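Local coordinates for acyl-[acyl-carrier-protein]--UDP-N-acetylglucosamine O-acyltransferase (Helicobacter pylori, PDB 1J2Z) that probably catalyses the first step of lipid A biosynthesis, the transfer of a (3R)-hydroxyacyl group from acyl carrier protein to UDP-N-acetylglucosamine, at residues 115-120 and 129-134; 31-36 and 49-54; 177-182 and 242-247; 5-10 and 22-27. All coordinates share one frame; numbering follows the deposited sequence.

Contact 1 of 4, residues 115-120 and 129-134; sequences AYVHVA and CILANG. With SOG (octyl 1-thio-beta-D-glucopyranoside), chain B; SOG (octyl 1-thio-beta-D-glucopyranoside), chain C.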
loop_
_atom_site.group_PDB
_atom_site.type_symbol
_atom_site.label_atom_id
_atom_site.label_comp_id
_atom_site.label_asym_id
_atom_site.label_seq_id
_atom_site.Cartn_x
_atom_site.Cartn_y
_atom_site.Cartn_z
ATOM N N ALA A 115 8.163 3.081 5.461
ATOM C CA ALA A 115 6.792 2.832 5.894
ATOM C C ALA A 115 5.996 1.840 5.057
ATOM O O ALA A 115 6.216 1.690 3.855
ATOM C CB ALA A 115 6.034 4.159 5.993
ATOM N N TYR A 116 5.063 1.166 5.724
ATOM C CA TYR A 116 4.178 0.181 5.114
ATOM C C TYR A 116 4.885 -1.046 4.534
ATOM O O TYR A 116 4.297 -1.776 3.734
ATOM C CB TYR A 116 3.321 0.831 4.016
ATOM C CG TYR A 116 2.786 2.209 4.359
ATOM C CD1 TYR A 116 3.483 3.353 3.981
ATOM C CD2 TYR A 116 1.576 2.369 5.043
ATOM C CE1 TYR A 116 3.001 4.620 4.266
ATOM C CE2 TYR A 116 1.077 3.647 5.335
ATOM C CZ TYR A 116 1.805 4.769 4.940
ATOM O OH TYR A 116 1.361 6.038 5.217
ATOM N N VAL A 117 6.138 -1.272 4.918
ATOM C CA VAL A 117 6.874 -2.435 4.419
ATOM C C VAL A 117 6.466 -3.696 5.184
ATOM O O VAL A 117 6.408 -3.696 6.410
ATOM C CB VAL A 117 8.410 -2.251 4.569
ATOM C CG1 VAL A 117 9.122 -3.596 4.399
ATOM C CG2 VAL A 117 8.925 -1.262 3.529
ATOM N N HIS A 118 6.159 -4.766 4.459
ATOM C CA HIS A 118 5.804 -6.018 5.118
ATOM C C HIS A 118 6.828 -7.104 4.816
ATOM O O HIS A 118 7.148 -7.359 3.657
ATOM C CB HIS A 118 4.428 -6.526 4.682
ATOM C CG HIS A 118 4.126 -7.910 5.176
ATOM N ND1 HIS A 118 3.868 -8.965 4.328
ATOM C CD2 HIS A 118 4.096 -8.420 6.429
ATOM C CE1 HIS A 118 3.693 -10.066 5.038
ATOM N NE2 HIS A 118 3.826 -9.762 6.315
ATOM N N VAL A 119 7.336 -7.737 5.865
ATOM C CA VAL A 119 8.294 -8.822 5.705
ATOM C C VAL A 119 7.608 -10.083 6.214
ATOM O O VAL A 119 7.337 -10.213 7.405
ATOM C CB VAL A 119 9.582 -8.566 6.503
ATOM C CG1 VAL A 119 10.538 -9.757 6.351
ATOM C CG2 VAL A 119 10.242 -7.298 6.001
ATOM N N ALA A 120 7.309 -11.001 5.302
ATOM C CA ALA A 120 6.620 -12.237 5.666
ATOM C C ALA A 120 7.493 -13.249 6.401
ATOM O O ALA A 120 8.718 -13.117 6.480
ATOM C CB ALA A 120 6.012 -12.887 4.414
ATOM N N CYS A 129 20.722 -2.826 3.447
ATOM C CA CYS A 129 19.636 -2.860 2.472
ATOM C C CYS A 129 18.652 -1.720 2.671
ATOM O O CYS A 129 18.565 -1.133 3.752
ATOM C CB CYS A 129 18.868 -4.179 2.567
ATOM S SG CYS A 129 19.779 -5.639 2.027
ATOM N N ILE A 130 17.903 -1.415 1.619
ATOM C CA ILE A 130 16.896 -0.375 1.684
ATOM C C ILE A 130 15.634 -0.854 0.975
ATOM O O ILE A 130 15.663 -1.174 -0.214
ATOM C CB ILE A 130 17.380 0.936 1.022
ATOM C CG1 ILE A 130 18.541 1.530 1.821
ATOM C CG2 ILE A 130 16.232 1.933 0.952
ATOM C CD1 ILE A 130 19.164 2.753 1.171
ATOM N N LEU A 131 14.535 -0.932 1.721
ATOM C CA LEU A 131 13.258 -1.339 1.153
ATOM C C LEU A 131 12.363 -0.114 1.260
ATOM O O LEU A 131 12.057 0.339 2.366
ATOM C CB LEU A 131 12.640 -2.509 1.936
ATOM C CG LEU A 131 13.451 -3.784 2.216
ATOM C CD1 LEU A 131 12.489 -4.929 2.527
ATOM C CD2 LEU A 131 14.302 -4.152 1.029
ATOM N N ALA A 132 11.963 0.427 0.112
ATOM C CA ALA A 132 11.116 1.619 0.058
ATOM C C ALA A 132 9.662 1.378 0.450
ATOM O O ALA A 132 9.245 0.239 0.668
ATOM C CB ALA A 132 11.171 2.231 -1.339
ATOM N N ASN A 133 8.894 2.465 0.514
ATOM C CA ASN A 133 7.483 2.416 0.889
ATOM C C ASN A 133 6.695 1.272 0.269
ATOM O O ASN A 133 6.774 1.031 -0.938
ATOM C CB ASN A 133 6.759 3.726 0.514
ATOM C CG ASN A 133 7.106 4.888 1.436
ATOM O OD1 ASN A 133 6.231 5.658 1.839
ATOM N ND2 ASN A 133 8.378 5.030 1.756
ATOM N N GLY A 134 5.935 0.581 1.114
ATOM C CA GLY A 134 5.072 -0.494 0.659
ATOM C C GLY A 134 5.661 -1.748 0.052
ATOM O O GLY A 134 4.914 -2.535 -0.530
HETATM C C1 SOG B . 2.276 -15.443 1.544
HETATM C C2 SOG B . 2.536 -15.938 2.989
HETATM C C3 SOG B . 1.890 -14.965 3.986
HETATM C C4 SOG B . 2.515 -13.582 3.772
HETATM C C5 SOG B . 2.240 -13.123 2.317
HETATM C C6 SOG B . 2.865 -11.760 2.053
HETATM C "C1'" SOG B . 2.151 -16.466 -0.624
HETATM C "C2'" SOG B . 3.057 -16.038 -1.763
HETATM C "C3'" SOG B . 2.734 -16.800 -3.035
HETATM C "C4'" SOG B . 3.642 -16.378 -4.181
HETATM C "C5'" SOG B . 3.314 -17.148 -5.454
HETATM C "C6'" SOG B . 4.123 -16.630 -6.624
HETATM C "C7'" SOG B . 3.807 -17.383 -7.895
HETATM C "C8'" SOG B . 4.626 -16.844 -9.043
HETATM S S1 SOG B . 2.890 -16.329 0.595
HETATM O O2 SOG B . 1.995 -17.241 3.163
HETATM O O3 SOG B . 2.131 -15.401 5.308
HETATM O O4 SOG B . 1.954 -12.655 4.685
HETATM O O5 SOG B . 2.809 -14.096 1.395
HETATM O O6 SOG B . 1.989 -10.736 2.482
HETATM C C1 SOG C . 12.388 9.523 -1.381
HETATM C C2 SOG C . 12.668 10.434 -0.160
HETATM C C3 SOG C . 12.110 9.775 1.109
HETATM C C4 SOG C . 10.601 9.581 0.919
HETATM C C5 SOG C . 10.360 8.670 -0.312
HETATM C C6 SOG C . 8.870 8.470 -0.552
HETATM C "C1'" SOG C . 13.384 9.191 -3.539
HETATM C "C2'" SOG C . 12.594 9.371 -4.821
HETATM C "C3'" SOG C . 13.440 9.045 -6.037
HETATM C "C4'" SOG C . 12.655 9.228 -7.327
HETATM C "C5'" SOG C . 13.511 8.901 -8.543
HETATM C "C6'" SOG C . 12.688 8.950 -9.814
HETATM C "C7'" SOG C . 13.525 8.626 -11.030
HETATM C "C8'" SOG C . 12.679 8.681 -12.280
HETATM S S1 SOG C . 12.884 10.132 -2.582
HETATM O O2 SOG C . 14.067 10.647 -0.020
HETATM O O3 SOG C . 12.349 10.604 2.228
HETATM O O4 SOG C . 10.043 8.984 2.077
HETATM O O5 SOG C . 10.954 9.291 -1.488
HETATM O O6 SOG C . 8.388 7.412 0.253
#

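Contact 2 of 4, residues 31-36 and 49-54; sequences GVKLDE and HTFVGK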
loop_
_atom_site.group_PDB
_atom_site.type_symbol
_atom_site.label_atom_id
_atom_site.label_comp_id
_atom_site.label_asym_id
_atom_site.label_seq_id
_atom_site.Cartn_x
_atom_site.Cartn_y
_atom_site.Cartn_z
ATOM N N GLY A 31 8.055 -12.398 25.226
ATOM C CA GLY A 31 9.158 -13.089 24.580
ATOM C C GLY A 31 10.107 -12.129 23.876
ATOM O O GLY A 31 10.979 -12.547 23.120
ATOM N N VAL A 32 9.947 -10.836 24.140
ATOM C CA VAL A 32 10.769 -9.817 23.500
ATOM C C VAL A 32 12.089 -9.528 24.210
ATOM O O VAL A 32 12.188 -9.605 25.436
ATOM C CB VAL A 32 9.983 -8.474 23.373
ATOM C CG1 VAL A 32 10.870 -7.397 22.751
ATOM C CG2 VAL A 32 8.722 -8.680 22.527
ATOM N N LYS A 33 13.099 -9.191 23.417
ATOM C CA LYS A 33 14.412 -8.838 23.932
ATOM C C LYS A 33 14.870 -7.598 23.178
ATOM O O LYS A 33 14.821 -7.560 21.948
ATOM C CB LYS A 33 15.409 -9.973 23.702
ATOM C CG LYS A 33 15.021 -11.273 24.381
ATOM C CD LYS A 33 15.966 -12.389 23.996
ATOM C CE LYS A 33 15.535 -13.690 24.640
ATOM N NZ LYS A 33 14.095 -13.983 24.389
ATOM N N LEU A 34 15.290 -6.578 23.913
ATOM C CA LEU A 34 15.760 -5.345 23.298
ATOM C C LEU A 34 17.190 -5.101 23.758
ATOM O O LEU A 34 17.445 -4.890 24.944
ATOM C CB LEU A 34 14.869 -4.168 23.712
ATOM C CG LEU A 34 13.364 -4.295 23.442
ATOM C CD1 LEU A 34 12.656 -3.045 23.941
ATOM C CD2 LEU A 34 13.114 -4.488 21.950
ATOM N N ASP A 35 18.123 -5.141 22.817
ATOM C CA ASP A 35 19.526 -4.935 23.138
ATOM C C ASP A 35 19.798 -3.456 23.394
ATOM O O ASP A 35 18.923 -2.603 23.218
ATOM C CB ASP A 35 20.408 -5.457 21.995
ATOM C CG ASP A 35 21.795 -5.909 22.473
ATOM O OD1 ASP A 35 22.530 -6.523 21.673
ATOM O OD2 ASP A 35 22.150 -5.651 23.641
ATOM N N GLU A 36 21.022 -3.169 23.815
ATOM C CA GLU A 36 21.456 -1.818 24.133
ATOM C C GLU A 36 21.199 -0.739 23.085
ATOM O O GLU A 36 21.397 -0.949 21.885
ATOM C CB GLU A 36 22.952 -1.832 24.466
ATOM C CG GLU A 36 23.561 -0.457 24.677
ATOM C CD GLU A 36 25.024 -0.526 25.099
ATOM O OE1 GLU A 36 25.846 -1.081 24.335
ATOM O OE2 GLU A 36 25.349 -0.029 26.197
ATOM N N HIS A 49 8.526 -14.216 19.930
ATOM C CA HIS A 49 9.915 -14.393 20.336
ATOM C C HIS A 49 10.752 -13.526 19.417
ATOM O O HIS A 49 11.332 -14.001 18.440
ATOM C CB HIS A 49 10.287 -15.870 20.202
ATOM C CG HIS A 49 9.240 -16.788 20.747
ATOM N ND1 HIS A 49 8.934 -16.852 22.089
ATOM C CD2 HIS A 49 8.371 -17.620 20.125
ATOM C CE1 HIS A 49 7.921 -17.679 22.271
ATOM N NE2 HIS A 49 7.560 -18.159 21.094
ATOM N N THR A 50 10.804 -12.245 19.759
ATOM C CA THR A 50 11.494 -11.251 18.961
ATOM C C THR A 50 12.703 -10.610 19.634
ATOM O O THR A 50 12.633 -10.169 20.784
ATOM C CB THR A 50 10.504 -10.137 18.579
ATOM O OG1 THR A 50 9.321 -10.729 18.020
ATOM C CG2 THR A 50 11.124 -9.185 17.570
ATOM N N PHE A 51 13.809 -10.563 18.898
ATOM C CA PHE A 51 15.040 -9.955 19.381
ATOM C C PHE A 51 15.316 -8.743 18.496
ATOM O O PHE A 51 15.264 -8.844 17.266
ATOM C CB PHE A 51 16.217 -10.932 19.266
ATOM C CG PHE A 51 17.540 -10.331 19.660
ATOM C CD1 PHE A 51 17.931 -10.281 20.996
ATOM C CD2 PHE A 51 18.380 -9.774 18.698
ATOM C CE1 PHE A 51 19.134 -9.681 21.367
ATOM C CE2 PHE A 51 19.588 -9.168 19.061
ATOM C CZ PHE A 51 19.963 -9.124 20.399
ATOM N N VAL A 52 15.598 -7.605 19.124
ATOM C CA VAL A 52 15.895 -6.365 18.409
ATOM C C VAL A 52 17.308 -5.916 18.806
ATOM O O VAL A 52 17.558 -5.564 19.965
ATOM C CB VAL A 52 14.873 -5.262 18.767
ATOM C CG1 VAL A 52 15.234 -3.965 18.062
ATOM C CG2 VAL A 52 13.469 -5.696 18.344
ATOM N N GLY A 53 18.217 -5.943 17.830
ATOM C CA GLY A 53 19.613 -5.590 18.048
ATOM C C GLY A 53 19.959 -4.166 18.446
ATOM O O GLY A 53 19.165 -3.240 18.273
ATOM N N LYS A 54 21.178 -4.004 18.960
ATOM C CA LYS A 54 21.686 -2.717 19.425
ATOM C C LYS A 54 21.464 -1.541 18.489
ATOM O O LYS A 54 21.706 -1.627 17.283
ATOM C CB LYS A 54 23.195 -2.800 19.721
ATOM C CG LYS A 54 23.611 -3.807 20.793
ATOM C CD LYS A 54 25.118 -3.705 21.077
ATOM C CE LYS A 54 25.568 -4.674 22.170
ATOM N NZ LYS A 54 25.518 -6.095 21.725
HETATM O O HOH W 1 22.784 -6.587 18.988
#

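Contact 3 of 4, residues 177-182 and 242-247; sequences VPPYCT and KEICSF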
loop_
_atom_site.group_PDB
_atom_site.type_symbol
_atom_site.label_atom_id
_atom_site.label_comp_id
_atom_site.label_asym_id
_atom_site.label_seq_id
_atom_site.Cartn_x
_atom_site.Cartn_y
_atom_site.Cartn_z
ATOM N N VAL A 177 17.537 -13.295 -8.609
ATOM C CA VAL A 177 18.364 -12.290 -9.256
ATOM C C VAL A 177 19.816 -12.441 -8.812
ATOM O O VAL A 177 20.128 -12.305 -7.631
ATOM C CB VAL A 177 17.887 -10.869 -8.910
ATOM C CG1 VAL A 177 18.725 -9.848 -9.661
ATOM C CG2 VAL A 177 16.407 -10.718 -9.255
ATOM N N PRO A 178 20.724 -12.716 -9.763
ATOM C CA PRO A 178 22.149 -12.888 -9.473
ATOM C C PRO A 178 22.781 -11.595 -8.970
ATOM O O PRO A 178 22.245 -10.505 -9.183
ATOM C CB PRO A 178 22.715 -13.338 -10.814
ATOM C CG PRO A 178 21.870 -12.568 -11.788
ATOM C CD PRO A 178 20.479 -12.766 -11.216
ATOM N N PRO A 179 23.937 -11.696 -8.304
ATOM C CA PRO A 179 24.616 -10.511 -7.773
ATOM C C PRO A 179 24.879 -9.336 -8.716
ATOM O O PRO A 179 25.162 -9.508 -9.902
ATOM C CB PRO A 179 25.905 -11.081 -7.166
ATOM C CG PRO A 179 26.088 -12.390 -7.849
ATOM C CD PRO A 179 24.693 -12.922 -7.992
ATOM N N TYR A 180 24.752 -8.137 -8.154
ATOM C CA TYR A 180 24.992 -6.883 -8.859
ATOM C C TYR A 180 24.098 -6.555 -10.056
ATOM O O TYR A 180 24.476 -5.751 -10.909
ATOM C CB TYR A 180 26.465 -6.824 -9.274
ATOM C CG TYR A 180 27.410 -6.983 -8.102
ATOM C CD1 TYR A 180 28.140 -8.158 -7.916
ATOM C CD2 TYR A 180 27.549 -5.966 -7.156
ATOM C CE1 TYR A 180 28.986 -8.312 -6.813
ATOM C CE2 TYR A 180 28.386 -6.108 -6.058
ATOM C CZ TYR A 180 29.100 -7.280 -5.891
ATOM O OH TYR A 180 29.921 -7.411 -4.794
ATOM N N CYS A 181 22.913 -7.156 -10.117
ATOM C CA CYS A 181 21.995 -6.894 -11.222
ATOM C C CYS A 181 20.880 -5.926 -10.855
ATOM O O CYS A 181 20.484 -5.829 -9.698
ATOM C CB CYS A 181 21.357 -8.195 -11.709
ATOM S SG CYS A 181 22.513 -9.346 -12.432
ATOM N N THR A 182 20.385 -5.203 -11.852
ATOM C CA THR A 182 19.285 -4.272 -11.648
ATOM C C THR A 182 18.073 -4.924 -12.300
ATOM O O THR A 182 18.171 -5.466 -13.400
ATOM C CB THR A 182 19.551 -2.915 -12.317
ATOM O OG1 THR A 182 19.751 -3.104 -13.723
ATOM C CG2 THR A 182 20.775 -2.265 -11.716
ATOM N N LYS A 242 32.580 -17.795 -8.401
ATOM C CA LYS A 242 32.038 -18.670 -7.366
ATOM C C LYS A 242 30.745 -18.105 -6.790
ATOM O O LYS A 242 29.743 -18.810 -6.660
ATOM C CB LYS A 242 33.053 -18.847 -6.228
ATOM C CG LYS A 242 34.355 -19.517 -6.638
ATOM C CD LYS A 242 35.262 -19.740 -5.430
ATOM C CE LYS A 242 36.548 -20.456 -5.824
ATOM N NZ LYS A 242 37.443 -20.702 -4.658
ATOM N N GLU A 243 30.780 -16.826 -6.444
ATOM C CA GLU A 243 29.629 -16.147 -5.863
ATOM C C GLU A 243 28.429 -16.133 -6.802
ATOM O O GLU A 243 27.307 -16.432 -6.401
ATOM C CB GLU A 243 30.016 -14.713 -5.515
ATOM C CG GLU A 243 28.956 -13.942 -4.768
ATOM C CD GLU A 243 29.428 -12.554 -4.389
ATOM O OE1 GLU A 243 28.688 -11.857 -3.659
ATOM O OE2 GLU A 243 30.536 -12.162 -4.822
ATOM N N ILE A 244 28.679 -15.789 -8.060
ATOM C CA ILE A 244 27.625 -15.702 -9.062
ATOM C C ILE A 244 27.108 -17.048 -9.564
ATOM O O ILE A 244 25.903 -17.295 -9.568
ATOM C CB ILE A 244 28.107 -14.861 -10.261
ATOM C CG1 ILE A 244 28.361 -13.426 -9.796
ATOM C CG2 ILE A 244 27.084 -14.897 -11.386
ATOM C CD1 ILE A 244 28.956 -12.520 -10.841
ATOM N N CYS A 245 28.019 -17.922 -9.976
ATOM C CA CYS A 245 27.623 -19.220 -10.503
ATOM C C CYS A 245 27.020 -20.182 -9.485
ATOM O O CYS A 245 26.080 -20.912 -9.804
ATOM C CB CYS A 245 28.811 -19.868 -11.213
ATOM S SG CYS A 245 29.379 -18.875 -12.604
ATOM N N SER A 246 27.542 -20.197 -8.264
ATOM C CA SER A 246 26.984 -21.099 -7.260
ATOM C C SER A 246 25.574 -20.626 -6.916
ATOM O O SER A 246 24.691 -21.435 -6.622
ATOM C CB SER A 246 27.854 -21.121 -5.999
ATOM O OG SER A 246 27.802 -19.881 -5.326
ATOM N N PHE A 247 25.362 -19.312 -6.955
ATOM C CA PHE A 247 24.039 -18.752 -6.671
ATOM C C PHE A 247 23.061 -19.287 -7.714
ATOM O O PHE A 247 21.984 -19.789 -7.385
ATOM C CB PHE A 247 24.069 -17.222 -6.755
ATOM C CG PHE A 247 22.725 -16.579 -6.532
ATOM C CD1 PHE A 247 22.201 -16.458 -5.251
ATOM C CD2 PHE A 247 21.967 -16.127 -7.611
ATOM C CE1 PHE A 247 20.943 -15.899 -5.042
ATOM C CE2 PHE A 247 20.703 -15.567 -7.415
ATOM C CZ PHE A 247 20.191 -15.452 -6.128
#

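Contact 4 of 4, residues 5-10 and 22-27; sequences AKTAII and IGEFCV. With SO4 (sulfate ion), chain D.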
loop_
_atom_site.group_PDB
_atom_site.type_symbol
_atom_site.label_atom_id
_atom_site.label_comp_id
_atom_site.label_asym_id
_atom_site.label_seq_id
_atom_site.Cartn_x
_atom_site.Cartn_y
_atom_site.Cartn_z
ATOM N N ALA A 5 8.647 5.246 28.748
ATOM C CA ALA A 5 7.353 5.854 29.044
ATOM C C ALA A 5 6.557 5.019 30.048
ATOM O O ALA A 5 6.477 3.794 29.934
ATOM C CB ALA A 5 6.553 6.030 27.758
ATOM N N LYS A 6 5.967 5.695 31.029
ATOM C CA LYS A 6 5.182 5.030 32.062
ATOM C C LYS A 6 3.916 4.378 31.507
ATOM O O LYS A 6 3.414 3.409 32.073
ATOM C CB LYS A 6 4.801 6.034 33.149
ATOM C CG LYS A 6 4.114 5.418 34.352
ATOM C CD LYS A 6 3.901 6.457 35.447
ATOM C CE LYS A 6 5.221 7.098 35.872
ATOM N NZ LYS A 6 6.207 6.095 36.369
ATOM N N THR A 7 3.398 4.918 30.407
ATOM C CA THR A 7 2.187 4.382 29.794
ATOM C C THR A 7 2.445 3.108 28.992
ATOM O O THR A 7 1.510 2.382 28.659
ATOM C CB THR A 7 1.544 5.399 28.842
ATOM O OG1 THR A 7 2.501 5.777 27.850
ATOM C CG2 THR A 7 1.074 6.638 29.607
ATOM N N ALA A 8 3.704 2.848 28.662
ATOM C CA ALA A 8 4.048 1.652 27.895
ATOM C C ALA A 8 3.727 0.386 28.688
ATOM O O ALA A 8 3.885 0.358 29.909
ATOM C CB ALA A 8 5.534 1.676 27.525
ATOM N N ILE A 9 3.257 -0.648 27.993
ATOM C CA ILE A 9 2.936 -1.924 28.628
ATOM C C ILE A 9 4.079 -2.874 28.293
ATOM O O ILE A 9 4.279 -3.239 27.132
ATOM C CB ILE A 9 1.620 -2.525 28.097
ATOM C CG1 ILE A 9 0.454 -1.571 28.378
ATOM C CG2 ILE A 9 1.358 -3.882 28.774
ATOM C CD1 ILE A 9 0.225 -1.281 29.864
ATOM N N ILE A 10 4.820 -3.273 29.318
ATOM C CA ILE A 10 5.981 -4.133 29.139
ATOM C C ILE A 10 5.918 -5.373 30.024
ATOM O O ILE A 10 5.912 -5.270 31.247
ATOM C CB ILE A 10 7.265 -3.349 29.479
ATOM C CG1 ILE A 10 7.300 -2.046 28.672
ATOM C CG2 ILE A 10 8.500 -4.202 29.193
ATOM C CD1 ILE A 10 8.410 -1.110 29.092
ATOM N N ILE A 22 11.809 3.746 25.226
ATOM C CA ILE A 22 10.508 3.214 24.844
ATOM C C ILE A 22 9.481 4.339 24.925
ATOM O O ILE A 22 9.260 4.914 25.990
ATOM C CB ILE A 22 10.110 2.041 25.773
ATOM C CG1 ILE A 22 11.132 0.908 25.631
ATOM C CG2 ILE A 22 8.714 1.543 25.433
ATOM C CD1 ILE A 22 10.877 -0.287 26.536
ATOM N N GLY A 23 8.867 4.654 23.788
ATOM C CA GLY A 23 7.892 5.730 23.742
ATOM C C GLY A 23 6.559 5.405 24.378
ATOM O O GLY A 23 6.348 4.297 24.865
ATOM N N GLU A 24 5.651 6.378 24.359
ATOM C CA GLU A 24 4.320 6.222 24.944
ATOM C C GLU A 24 3.504 5.095 24.310
ATOM O O GLU A 24 3.542 4.885 23.100
ATOM C CB GLU A 24 3.521 7.524 24.795
ATOM C CG GLU A 24 4.242 8.775 25.255
ATOM C CD GLU A 24 4.238 8.937 26.757
ATOM O OE1 GLU A 24 4.887 9.883 27.242
ATOM O OE2 GLU A 24 3.582 8.127 27.451
ATOM N N PHE A 25 2.761 4.382 25.147
ATOM C CA PHE A 25 1.877 3.309 24.705
ATOM C C PHE A 25 2.480 2.130 23.943
ATOM O O PHE A 25 1.764 1.444 23.219
ATOM C CB PHE A 25 0.733 3.908 23.870
ATOM C CG PHE A 25 0.023 5.054 24.549
ATOM C CD1 PHE A 25 -0.070 6.295 23.927
ATOM C CD2 PHE A 25 -0.522 4.898 25.821
ATOM C CE1 PHE A 25 -0.696 7.375 24.559
ATOM C CE2 PHE A 25 -1.152 5.968 26.468
ATOM C CZ PHE A 25 -1.238 7.210 25.835
ATOM N N CYS A 26 3.777 1.879 24.072
ATOM C CA CYS A 26 4.332 0.724 23.372
ATOM C C CYS A 26 3.770 -0.524 24.042
ATOM O O CYS A 26 3.437 -0.495 25.226
ATOM C CB CYS A 26 5.861 0.699 23.453
ATOM S SG CYS A 26 6.711 1.797 22.287
ATOM N N VAL A 27 3.641 -1.608 23.282
ATOM C CA VAL A 27 3.146 -2.874 23.823
ATOM C C VAL A 27 4.239 -3.902 23.563
ATOM O O VAL A 27 4.550 -4.215 22.411
ATOM C CB VAL A 27 1.839 -3.321 23.141
ATOM C CG1 VAL A 27 1.370 -4.656 23.733
ATOM C CG2 VAL A 27 0.768 -2.259 23.343
HETATM S S SO4 D . 6.979 9.550 31.328
HETATM O O1 SO4 D . 5.766 10.040 31.974
HETATM O O2 SO4 D . 7.965 10.614 31.274
HETATM O O3 SO4 D . 7.523 8.427 32.069
HETATM O O4 SO4 D . 6.693 9.108 29.963
HETATM O O HOH W 2 3.904 7.976 30.115
#

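Contact 1 of 4, residues 115-120 and 129-134
Ala115, Tyr116 and Val117 meet Asn133, Gly134 and Leu131 where two successive coils of the left-handed beta-helix turn, beside the pocket that binds octyl thioglucoside at the subunit interface. Gly134 N donates to Ala115 O at 3.0 Å, nearly straight at 165° and in the carbonyl plane. The same oxygen receives a CA-H contact from Asn133 CA at 3.3 Å. One residue on, Gly134 CA makes a similar contact with Tyr116 O. With Tyr116 CG anti to its carbonyl carbon (chi1 -41°), the ring stands beside Asn133. Asn133 OD1 sits at the edge of the ring, 4.2 Å from Tyr116 CE1, with the amide and ring planes 51° apart. The Tyr116 hydroxyl bonds to Phe91 O of the second subunit. Val117 and Leu131 cross at about a right angle, with the apolar contact Val117 CG1 to Leu131 CD1 at 4.1 Å. Val117 CG2 meets a backbone oxygen, Ala132 O, at 3.2 Å. Each segment also reaches a detergent. His118 CE1 lies 3.1 Å from O4 of one molecule (chain B), and His118 ND1 3.2 Å from its O6. Asn133 ND2 lies 2.8 Å from O6 of the other (chain C) and bonds to Gln69 OE1 of the second subunit. The backbone bond ties the two coils together at this corner, while polar side chains on both segments face sugar hydroxyls, consistent with a sugar-nucleotide site between subunits.

Contact 2 of 4, residues 31-36 and 49-54
Asp35 and Lys54 form a salt bridge, with Lys54 NZ 3.0 Å from Asp35 OD1. The ammonium comes from the syn side, 30° out of the carboxylate plane. A water also donates to Asp35 OD1 and accepts from Lys54 N. The other oxygen, Asp35 OD2, takes Glu36 N at 2.7 Å from above the carboxylate plane. One backbone N-H, one ammonium and one water hold this carboxylate. Backbone bonds of a parallel pair follow: Asp35 N to Val52 O at 2.9 Å, Val52 N to Lys33 O, and Lys33 N to Thr50 O at 2.8 Å. The last rung, Thr50 N to Gly31 O, is weak. Leu34 and Val52 lie side by side and point the same way, with Leu34 CD2 3.7 Å from Val52 CB. On the other face Lys33 crosses Phe51 at about a right angle, its CB 3.7 Å from Phe51 CD1. The two strands come from successive beta-helix coils and are neighbours in one parallel sheet: strand 33-34 runs between 15-16 and 49-52, and strand 79-82 follows.

Contact 3 of 4, residues 177-182 and 242-247
Helix 239-250 brings Ile244 and Phe247 against Pro178 and Pro179, and in it Lys242 O is gripped twice by Ser246. Ser246 OG donates to Lys242 O at 2.6 Å, tilted 21° from the carbonyl plane, and Ser246 N adds the usual helical bond to Lys242 O at 3.1 Å. The contact joins the C-terminal helical domain to the end of the left-handed beta-helix. Pro178 to Cys181 form a type II turn, with Tyr180 at positive phi. Pro179 points toward the helix and its ring crosses Ile244 at a slant. The turn is also held from elsewhere: Pro179 O accepts from Tyr214 OH of helix 204-217. With CG anti to its backbone N (chi1 178°), Phe247 sets its ring against the Val177-Pro178 backbone. The ring makes a cation-pi contact with Arg160, which also donates to Phe247 O. Phe247 CD2 lies 3.7 Å from Pro178 CA and 4.2 Å from Pro179 CD. The contact is largely apolar; Phe247 CE2 comes within 3.3 Å of Val177 O.

Contact 4 of 4, residues 5-10 and 22-27
Thr7 packs on Glu24 and Phe25 where the first two coils of the left-handed beta-helix turn. Thr7 CB lies 3.6 Å from Phe25 CE2. Thr7 CG2 is 3.6 Å from Glu24 OE2 and 3.9 Å from Phe25 CE2. Its OG1 sits between the backbone N and the carbonyl carbon (chi1 57°), a crowded position that turns it to the other segment. There Thr7 OG1 donates to Glu24 OE2 at 2.6 Å, nearly along the C-O axis, and accepts from Phe25 N at 3.1 Å. The hydroxyl also stands over one face of the Phe25 ring, offset toward its rim. Glu24 is bent at chi2 (-78°), which brings its CD back to Thr7 and Ala5. Phe25 rings of the three subunits meet edge to face. Two backbone bonds flank the threonine: Ala5 N to Ile22 O and Ile9 N to Cys26 O, both 2.8 Å. A type I turn, Ala5 to Ala8, faces a type II turn, Gly23 to Cys26. A sulfate, probably from the crystallisation liquor, takes a weak bond from Lys6 N and is also hydrogen-bonded to Lys3 NZ. Ala8 CB packs on Ile22 CG2. Ile10 and Ile22 meet tip to tip, CD1 to CD1, at 3.6 Å.

The contacts lie in the order 4, 2, 1, 3 from the N-terminal end of the beta-helix to the helical domain. Contacts 4 and 2 touch: Ile22 CD1 and Leu34 CD1 are 4.2 Å apart. Contact 1 is about 20 Å from contact 2 and about 24 Å from contact 4, between centres, and holds His118 and Ala120 of the detergent pocket. In contact 2, the Thr50 side chain is about 12 Å from that of His121, which probably binds substrate. Contact 3, about 23 Å from contact 1 and 44 Å from contact 4 between centres, is away from the annotated sites. Contacts 1 and 4 also meet neighbouring subunits; contacts 2 and 3 stay within one chain.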